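Local coordinates for hypothetical protein SA2161 (Staphylococcus aureus, PDB 1Y7R) that is of unknown function but probably transfers an acetyl group from acetyl-CoA to an amine, as members of the GNAT acetyltransferase family do, at residues E12-S24 with I66-Q78. The protein carries 4 engineered substitutions. Numbering follows the deposited sequence.
Sequences EDYCALRINAGMS and IVDIAVLKSYQGQ. Engineered in segment 66-78: Leu72 (natural residue Ser). With PO4 (phosphate ion), chain D.
Ala70 CB is the knob at the middle of this contact: it points from strand 63-71 into a hollow walled by Leu17, Ala21 and Met23. The hollow fits closely, for Ala70 CB lies 3.8 Å from Leu17 CG and 3.7 Å from SE of Met23, a selenomethionine. Leu17, whose chi1 of 179° swings CG away from the backbone N, splays its two methyls along the strand, CD2 over the carbonyl O of Ala70 and CD1 against CD2 of Leu72. Leu72, an engineered residue, pushes that same CD2 between Leu17 and Asn20, 3.4 Å from Asn20 CB. Small size lets Ala21 come close, its CB 3.2 Å from Val71 O, just before the Schellman turn at Gly22. There the backbones are tied by Lys73 N to Asn20 O, a nearly straight bond (170° at the hydrogen).

At the other end the fit is polar. Asp68, whose positive phi departs from the extended conformation within the strand, sends its carboxylate between Tyr14 and Arg18. Arg18 approaches side-on, NE and NH2 (2.7 Å) both gripping Asp68 OD1, with guanidinium and carboxylate planes nearly perpendicular. Tyr14 OH donates to OD2 at the ring edge, from above the carboxylate plane. Arg55 is a second salt-bridge partner of OD2, so the two arginines probably stabilise the buried negative charge. Met23 CE lies over one guanidinium face, while NH1 bonds Ser24 O; together they limit its rotation.

The crossing, 71° between short axes 7.3 Å apart, lays helix 11-20 over the central sheet, while Ile69 and Val71 face helix 80-95 on its other side. Beyond the strand, Gly77 N donates to O4 of a phosphate ion, probably from the crystallisation liquor, that is also hydrogen-bonded to Gly81 N, a position consistent with the pyrophosphate-binding loop of the GNAT acetyl-CoA site.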
ATOM      1  N   GLU A  12      16.623  15.259   3.288  1.00  9.01           N
ATOM      2  CA  GLU A  12      17.981  14.741   3.285  1.00  8.76           C
ATOM      3  C   GLU A  12      18.107  13.483   4.126  1.00  8.59           C
ATOM      4  O   GLU A  12      18.689  12.508   3.659  1.00  8.86           O
ATOM      5  CB  GLU A  12      18.993  15.789   3.773  1.00  8.54           C
ATOM      6  CG  GLU A  12      20.410  15.193   3.918  1.00 10.12           C
ATOM      7  CD  GLU A  12      21.496  16.227   3.984  1.00 13.57           C
ATOM      8  OE1 GLU A  12      21.180  17.420   4.184  1.00 15.65           O
ATOM      9  OE2 GLU A  12      22.676  15.849   3.847  1.00 12.60           O
ATOM     10  N   ASP A  13      17.565  13.491   5.350  1.00  8.17           N
ATOM     11  CA  ASP A  13      17.706  12.341   6.274  1.00  8.44           C
ATOM     12  C   ASP A  13      17.016  11.101   5.676  1.00  8.22           C
ATOM     13  O   ASP A  13      17.551   9.984   5.718  1.00  6.90           O
ATOM     14  CB  ASP A  13      17.111  12.656   7.652  1.00 10.73           C
ATOM     15  CG  ASP A  13      18.050  13.450   8.542  1.00 14.03           C
ATOM     16  OD1 ASP A  13      17.601  13.830   9.653  1.00 18.16           O
ATOM     17  OD2 ASP A  13      19.232  13.660   8.172  1.00 16.92           O
ATOM     18  N   TYR A  14      15.834  11.310   5.101  1.00  6.79           N
ATOM     19  CA  TYR A  14      15.068  10.248   4.473  1.00  7.29           C
ATOM     20  C   TYR A  14      15.853   9.617   3.341  1.00  7.39           C
ATOM     21  O   TYR A  14      16.041   8.404   3.294  1.00  7.17           O
ATOM     22  CB  TYR A  14      13.713  10.772   3.975  1.00  7.79           C
ATOM     23  CG  TYR A  14      12.947   9.790   3.111  1.00  8.00           C
ATOM     24  CD1 TYR A  14      12.126   8.845   3.695  1.00  8.47           C
ATOM     25  CD2 TYR A  14      13.010   9.835   1.705  1.00  8.63           C
ATOM     26  CE1 TYR A  14      11.396   7.944   2.941  1.00  8.46           C
ATOM     27  CE2 TYR A  14      12.288   8.921   0.934  1.00 10.41           C
ATOM     28  CZ  TYR A  14      11.491   7.974   1.554  1.00  9.84           C
ATOM     29  OH  TYR A  14      10.767   7.066   0.803  1.00  9.27           O
ATOM     30  N   CYS A  15      16.294  10.452   2.402  1.00  7.13           N
ATOM     31  CA  CYS A  15      16.987   9.949   1.235  1.00  6.58           C
ATOM     32  C   CYS A  15      18.272   9.236   1.681  1.00  6.16           C
ATOM     33  O   CYS A  15      18.622   8.163   1.160  1.00  5.92           O
ATOM     34  CB  CYS A  15      17.315  11.109   0.298  1.00  6.79           C
ATOM     35  SG  CYS A  15      15.825  11.750  -0.517  1.00  9.85           S
ATOM     36  N   ALA A  16      18.964   9.836   2.653  1.00  5.10           N
ATOM     37  CA  ALA A  16      20.226   9.312   3.169  1.00  6.57           C
ATOM     38  C   ALA A  16      20.041   7.978   3.863  1.00  5.82           C
ATOM     39  O   ALA A  16      20.871   7.056   3.723  1.00  5.89           O
ATOM     40  CB  ALA A  16      20.882  10.302   4.127  1.00  5.69           C
ATOM     41  N   LEU A  17      18.942   7.859   4.589  1.00  6.57           N
ATOM     42  CA  LEU A  17      18.666   6.609   5.274  1.00  7.18           C
ATOM     43  C   LEU A  17      18.374   5.485   4.294  1.00  7.16           C
ATOM     44  O   LEU A  17      18.912   4.383   4.447  1.00  6.90           O
ATOM     45  CB  LEU A  17      17.574   6.780   6.315  1.00  7.73           C
ATOM     46  CG  LEU A  17      17.191   5.517   7.065  1.00  9.26           C
ATOM     47  CD1 LEU A  17      18.406   4.911   7.797  1.00 10.68           C
ATOM     48  CD2 LEU A  17      16.060   5.878   8.039  1.00  9.24           C
ATOM     49  N   ARG A  18      17.546   5.746   3.285  1.00  7.49           N
ATOM     50  CA  ARG A  18      17.325   4.783   2.200  1.00  8.07           C
ATOM     51  C   ARG A  18      18.642   4.267   1.605  1.00  7.95           C
ATOM     52  O   ARG A  18      18.874   3.073   1.522  1.00  7.53           O
ATOM     53  CB  ARG A  18      16.505   5.440   1.077  1.00  9.47           C
ATOM     54  CG  ARG A  18      15.010   5.367   1.258  1.00 10.76           C
ATOM     55  CD  ARG A  18      14.376   5.115  -0.158  1.00 14.52           C
ATOM     56  NE  ARG A  18      13.115   4.412  -0.068  1.00 23.07           N
ATOM     57  CZ  ARG A  18      12.758   3.325  -0.733  1.00 21.42           C
ATOM     58  NH1 ARG A  18      13.531   2.757  -1.661  1.00 16.96           N
ATOM     59  NH2 ARG A  18      11.571   2.827  -0.478  1.00 25.07           N
ATOM     60  N   ILE A  19      19.509   5.176   1.180  1.00  7.62           N
ATOM     61  CA  ILE A  19      20.769   4.750   0.560  1.00  7.97           C
ATOM     62  C   ILE A  19      21.640   3.924   1.513  1.00  7.09           C
ATOM     63  O   ILE A  19      22.209   2.848   1.152  1.00  7.50           O
ATOM     64  CB  ILE A  19      21.506   5.987   0.007  1.00  7.25           C
ATOM     65  CG1 ILE A  19      20.763   6.438  -1.257  1.00 10.03           C
ATOM     66  CG2 ILE A  19      22.992   5.688  -0.288  1.00  9.34           C
ATOM     67  CD1 ILE A  19      21.052   7.878  -1.623  1.00 10.41           C
ATOM     68  N   ASN A  20      21.750   4.406   2.732  1.00  6.91           N
ATOM     69  CA  ASN A  20      22.619   3.747   3.693  1.00  6.03           C
ATOM     70  C   ASN A  20      22.035   2.516   4.347  1.00  7.21           C
ATOM     71  O   ASN A  20      22.761   1.792   5.042  1.00  7.26           O
ATOM     72  CB  ASN A  20      23.116   4.746   4.705  1.00  5.87           C
ATOM     73  CG  ASN A  20      24.165   5.632   4.108  1.00  6.11           C
ATOM     74  OD1 ASN A  20      25.306   5.204   3.949  1.00  8.95           O
ATOM     75  ND2 ASN A  20      23.779   6.815   3.679  1.00  5.69           N
ATOM     76  N   ALA A  21      20.750   2.273   4.090  1.00  8.04           N
ATOM     77  CA  ALA A  21      20.125   0.986   4.407  1.00  9.14           C
ATOM     78  C   ALA A  21      20.244  -0.011   3.250  1.00 10.87           C
ATOM     79  O   ALA A  21      19.779  -1.144   3.374  1.00 11.01           O
ATOM     80  CB  ALA A  21      18.651   1.187   4.776  1.00  8.32           C
ATOM     81  N   GLY A  22      20.880   0.388   2.146  1.00 11.23           N
ATOM     82  CA  GLY A  22      21.067  -0.499   0.997  1.00 12.85           C
ATOM     83  C   GLY A  22      19.820  -0.600   0.145  1.00 13.96           C
ATOM     84  O   GLY A  22      19.614  -1.605  -0.539  1.00 14.92           O
HETATM   85  N   MSE A  23      18.971   0.431   0.191  1.00 13.81           N
HETATM   86  CA  MSE A  23      17.744   0.437  -0.620  1.00 17.02           C
HETATM   87  C   MSE A  23      17.877   1.369  -1.795  1.00 13.69           C
HETATM   88  O   MSE A  23      18.752   2.229  -1.804  1.00 12.96           O
HETATM   89  CB  MSE A  23      16.547   0.846   0.219  1.00 16.04           C
HETATM   90  CG  MSE A  23      16.294  -0.128   1.352  1.00 19.83           C
HETATM   91 SE   MSE A  23      15.151   0.623   2.737  1.00 32.20          SE
HETATM   92  CE  MSE A  23      13.548   0.969   1.752  1.00 25.32           C
ATOM     93  N   SER A  24      16.987   1.217  -2.776  1.00 11.99           N
ATOM     94  CA  SER A  24      17.060   2.080  -3.950  1.00 11.63           C
ATOM     95  C   SER A  24      16.796   3.531  -3.559  1.00 10.05           C
ATOM     96  O   SER A  24      16.000   3.798  -2.643  1.00 10.47           O
ATOM     97  CB  SER A  24      16.076   1.639  -5.022  1.00 11.66           C
ATOM     98  OG  SER A  24      14.761   1.736  -4.526  1.00 14.24           O
ATOM     99  N   ILE A  66       2.673  -1.085   4.957  1.00  5.30           N
ATOM    100  CA  ILE A  66       3.882  -0.680   5.658  1.00  6.20           C
ATOM    101  C   ILE A  66       4.972  -0.556   4.604  1.00  6.62           C
ATOM    102  O   ILE A  66       5.159  -1.482   3.783  1.00  6.08           O
ATOM    103  CB  ILE A  66       4.270  -1.721   6.722  1.00  5.81           C
ATOM    104  CG1 ILE A  66       3.139  -1.821   7.748  1.00  6.55           C
ATOM    105  CG2 ILE A  66       5.607  -1.375   7.384  1.00  8.12           C
ATOM    106  CD1 ILE A  66       3.280  -2.975   8.691  1.00  8.81           C
ATOM    107  N   VAL A  67       5.663   0.584   4.623  1.00  5.95           N
ATOM    108  CA  VAL A  67       6.638   0.926   3.582  1.00  7.08           C
ATOM    109  C   VAL A  67       7.866   1.567   4.215  1.00  7.02           C
ATOM    110  O   VAL A  67       7.789   2.010   5.354  1.00  7.68           O
ATOM    111  CB  VAL A  67       6.041   1.889   2.497  1.00  7.04           C
ATOM    112  CG1 VAL A  67       4.865   1.233   1.745  1.00  8.38           C
ATOM    113  CG2 VAL A  67       5.638   3.298   3.084  1.00  6.55           C
ATOM    114  N   ASP A  68       8.985   1.602   3.490  1.00  8.29           N
ATOM    115  CA  ASP A  68      10.176   2.355   3.929  1.00  8.90           C
ATOM    116  C   ASP A  68      10.716   1.897   5.269  1.00  8.87           C
ATOM    117  O   ASP A  68      11.132   2.725   6.097  1.00  8.92           O
ATOM    118  CB  ASP A  68       9.865   3.858   3.980  1.00  9.70           C
ATOM    119  CG  ASP A  68       9.871   4.487   2.610  1.00 12.55           C
ATOM    120  OD1 ASP A  68      10.644   4.013   1.758  1.00 19.58           O
ATOM    121  OD2 ASP A  68       9.110   5.423   2.356  1.00 14.49           O
ATOM    122  N   ILE A  69      10.737   0.577   5.508  1.00  8.37           N
ATOM    123  CA  ILE A  69      11.403   0.065   6.717  1.00  8.32           C
ATOM    124  C   ILE A  69      12.899   0.082   6.432  1.00  8.43           C
ATOM    125  O   ILE A  69      13.424  -0.800   5.731  1.00  9.26           O
ATOM    126  CB  ILE A  69      10.915  -1.355   7.083  1.00  8.23           C
ATOM    127  CG1 ILE A  69       9.387  -1.330   7.241  1.00  9.14           C
ATOM    128  CG2 ILE A  69      11.598  -1.868   8.388  1.00  9.30           C
ATOM    129  CD1 ILE A  69       8.894  -0.490   8.351  1.00 11.53           C
ATOM    130  N   ALA A  70      13.585   1.084   6.977  1.00  7.86           N
ATOM    131  CA  ALA A  70      14.971   1.331   6.601  1.00  6.62           C
ATOM    132  C   ALA A  70      15.776   1.470   7.871  1.00  7.14           C
ATOM    133  O   ALA A  70      15.488   2.355   8.684  1.00  7.68           O
ATOM    134  CB  ALA A  70      15.068   2.626   5.811  1.00  8.72           C
ATOM    135  N   VAL A  71      16.795   0.635   8.026  1.00  5.19           N
ATOM    136  CA  VAL A  71      17.713   0.746   9.168  1.00  5.02           C
ATOM    137  C   VAL A  71      19.119   0.815   8.564  1.00  5.52           C
ATOM    138  O   VAL A  71      19.441   0.012   7.691  1.00  4.85           O
ATOM    139  CB  VAL A  71      17.567  -0.502  10.114  1.00  5.34           C
ATOM    140  CG1 VAL A  71      18.690  -0.561  11.152  1.00  6.00           C
ATOM    141  CG2 VAL A  71      16.127  -0.562  10.753  1.00  6.35           C
ATOM    142  N   LEU A  72      19.955   1.755   9.008  1.00  4.11           N
ATOM    143  CA  LEU A  72      21.352   1.803   8.538  1.00  4.84           C
ATOM    144  C   LEU A  72      22.002   0.435   8.528  1.00  5.77           C
ATOM    145  O   LEU A  72      21.874  -0.342   9.493  1.00  4.37           O
ATOM    146  CB  LEU A  72      22.191   2.724   9.408  1.00  6.19           C
ATOM    147  CG  LEU A  72      21.817   4.192   9.347  1.00  6.22           C
ATOM    148  CD1 LEU A  72      22.672   4.929  10.379  1.00  5.47           C
ATOM    149  CD2 LEU A  72      22.091   4.717   7.935  1.00  5.92           C
ATOM    150  N   LYS A  73      22.725   0.144   7.445  1.00  6.22           N
ATOM    151  CA  LYS A  73      23.440  -1.127   7.363  1.00  8.51           C
ATOM    152  C   LYS A  73      24.283  -1.349   8.636  1.00  8.39           C
ATOM    153  O   LYS A  73      24.254  -2.438   9.213  1.00  9.39           O
ATOM    154  CB  LYS A  73      24.312  -1.137   6.126  1.00  9.83           C
ATOM    155  CG  LYS A  73      24.095  -2.322   5.182  1.00 15.21           C
ATOM    156  CD  LYS A  73      22.635  -2.687   4.908  1.00 19.04           C
ATOM    157  CE  LYS A  73      22.546  -4.084   4.223  1.00 20.13           C
ATOM    158  NZ  LYS A  73      21.174  -4.732   4.278  1.00 24.19           N
ATOM    159  N   SER A  74      24.953  -0.303   9.111  1.00  9.06           N
ATOM    160  CA  SER A  74      25.843  -0.419  10.269  1.00  9.06           C
ATOM    161  C   SER A  74      25.084  -0.668  11.585  1.00  8.73           C
ATOM    162  O   SER A  74      25.692  -1.109  12.567  1.00  8.59           O
ATOM    163  CB  SER A  74      26.756   0.807  10.401  1.00 10.23           C
ATOM    164  OG  SER A  74      25.981   1.984  10.556  1.00 10.68           O
ATOM    165  N   TYR A  75      23.771  -0.403  11.596  1.00  6.80           N
ATOM    166  CA  TYR A  75      22.907  -0.655  12.759  1.00  7.31           C
ATOM    167  C   TYR A  75      21.996  -1.879  12.613  1.00  7.73           C
ATOM    168  O   TYR A  75      21.181  -2.167  13.522  1.00  6.81           O
ATOM    169  CB  TYR A  75      22.032   0.575  13.008  1.00  7.76           C
ATOM    170  CG  TYR A  75      22.770   1.714  13.690  1.00  7.75           C
ATOM    171  CD1 TYR A  75      23.648   2.533  12.978  1.00  8.80           C
ATOM    172  CD2 TYR A  75      22.580   1.968  15.051  1.00 10.33           C
ATOM    173  CE1 TYR A  75      24.326   3.564  13.597  1.00  8.67           C
ATOM    174  CE2 TYR A  75      23.248   3.002  15.688  1.00 10.19           C
ATOM    175  CZ  TYR A  75      24.133   3.798  14.955  1.00 10.13           C
ATOM    176  OH  TYR A  75      24.796   4.845  15.578  1.00 12.10           O
ATOM    177  N   GLN A  76      22.113  -2.610  11.496  1.00  7.35           N
ATOM    178  CA  GLN A  76      21.220  -3.737  11.256  1.00  7.61           C
ATOM    179  C   GLN A  76      21.644  -4.937  12.115  1.00  8.65           C
ATOM    180  O   GLN A  76      22.774  -4.988  12.624  1.00  8.92           O
ATOM    181  CB  GLN A  76      21.187  -4.114   9.764  1.00  8.60           C
ATOM    182  CG  GLN A  76      20.305  -3.167   8.922  1.00  7.90           C
ATOM    183  CD  GLN A  76      20.308  -3.502   7.429  1.00  9.65           C
ATOM    184  OE1 GLN A  76      19.872  -2.693   6.578  1.00 12.72           O
ATOM    185  NE2 GLN A  76      20.768  -4.676   7.100  1.00  7.81           N
ATOM    186  N   GLY A  77      20.721  -5.877  12.302  1.00  8.53           N
ATOM    187  CA  GLY A  77      21.049  -7.142  12.979  1.00  9.21           C
ATOM    188  C   GLY A  77      21.070  -7.047  14.490  1.00  8.88           C
ATOM    189  O   GLY A  77      21.659  -7.901  15.171  1.00  8.87           O
ATOM    190  N   GLN A  78      20.402  -6.043  15.055  1.00  8.51           N
ATOM    191  CA  GLN A  78      20.399  -5.914  16.523  1.00  9.69           C
ATOM    192  C   GLN A  78      19.143  -5.333  17.182  1.00  9.04           C
ATOM    193  O   GLN A  78      19.234  -4.782  18.292  1.00  9.75           O
ATOM    194  CB  GLN A  78      21.591  -5.114  16.989  1.00 10.34           C
ATOM    195  CG  GLN A  78      21.671  -3.717  16.433  1.00 12.08           C
ATOM    196  CD  GLN A  78      23.076  -3.220  16.563  1.00 15.57           C
ATOM    197  OE1 GLN A  78      23.564  -3.079  17.673  1.00 17.37           O
ATOM    198  NE2 GLN A  78      23.771  -3.038  15.441  1.00 15.89           N
TER
HETATM  199  P   PO4 D 504      16.975  -5.204  11.128  0.50  9.47           P
HETATM  200  O1  PO4 D 504      16.003  -6.356  10.996  0.50  8.75           O
HETATM  201  O2  PO4 D 504      17.217  -4.894  12.580  0.50  7.81           O
HETATM  202  O3  PO4 D 504      16.321  -3.984  10.500  0.50  5.48           O
HETATM  203  O4  PO4 D 504      18.310  -5.540  10.507  0.50  6.26           O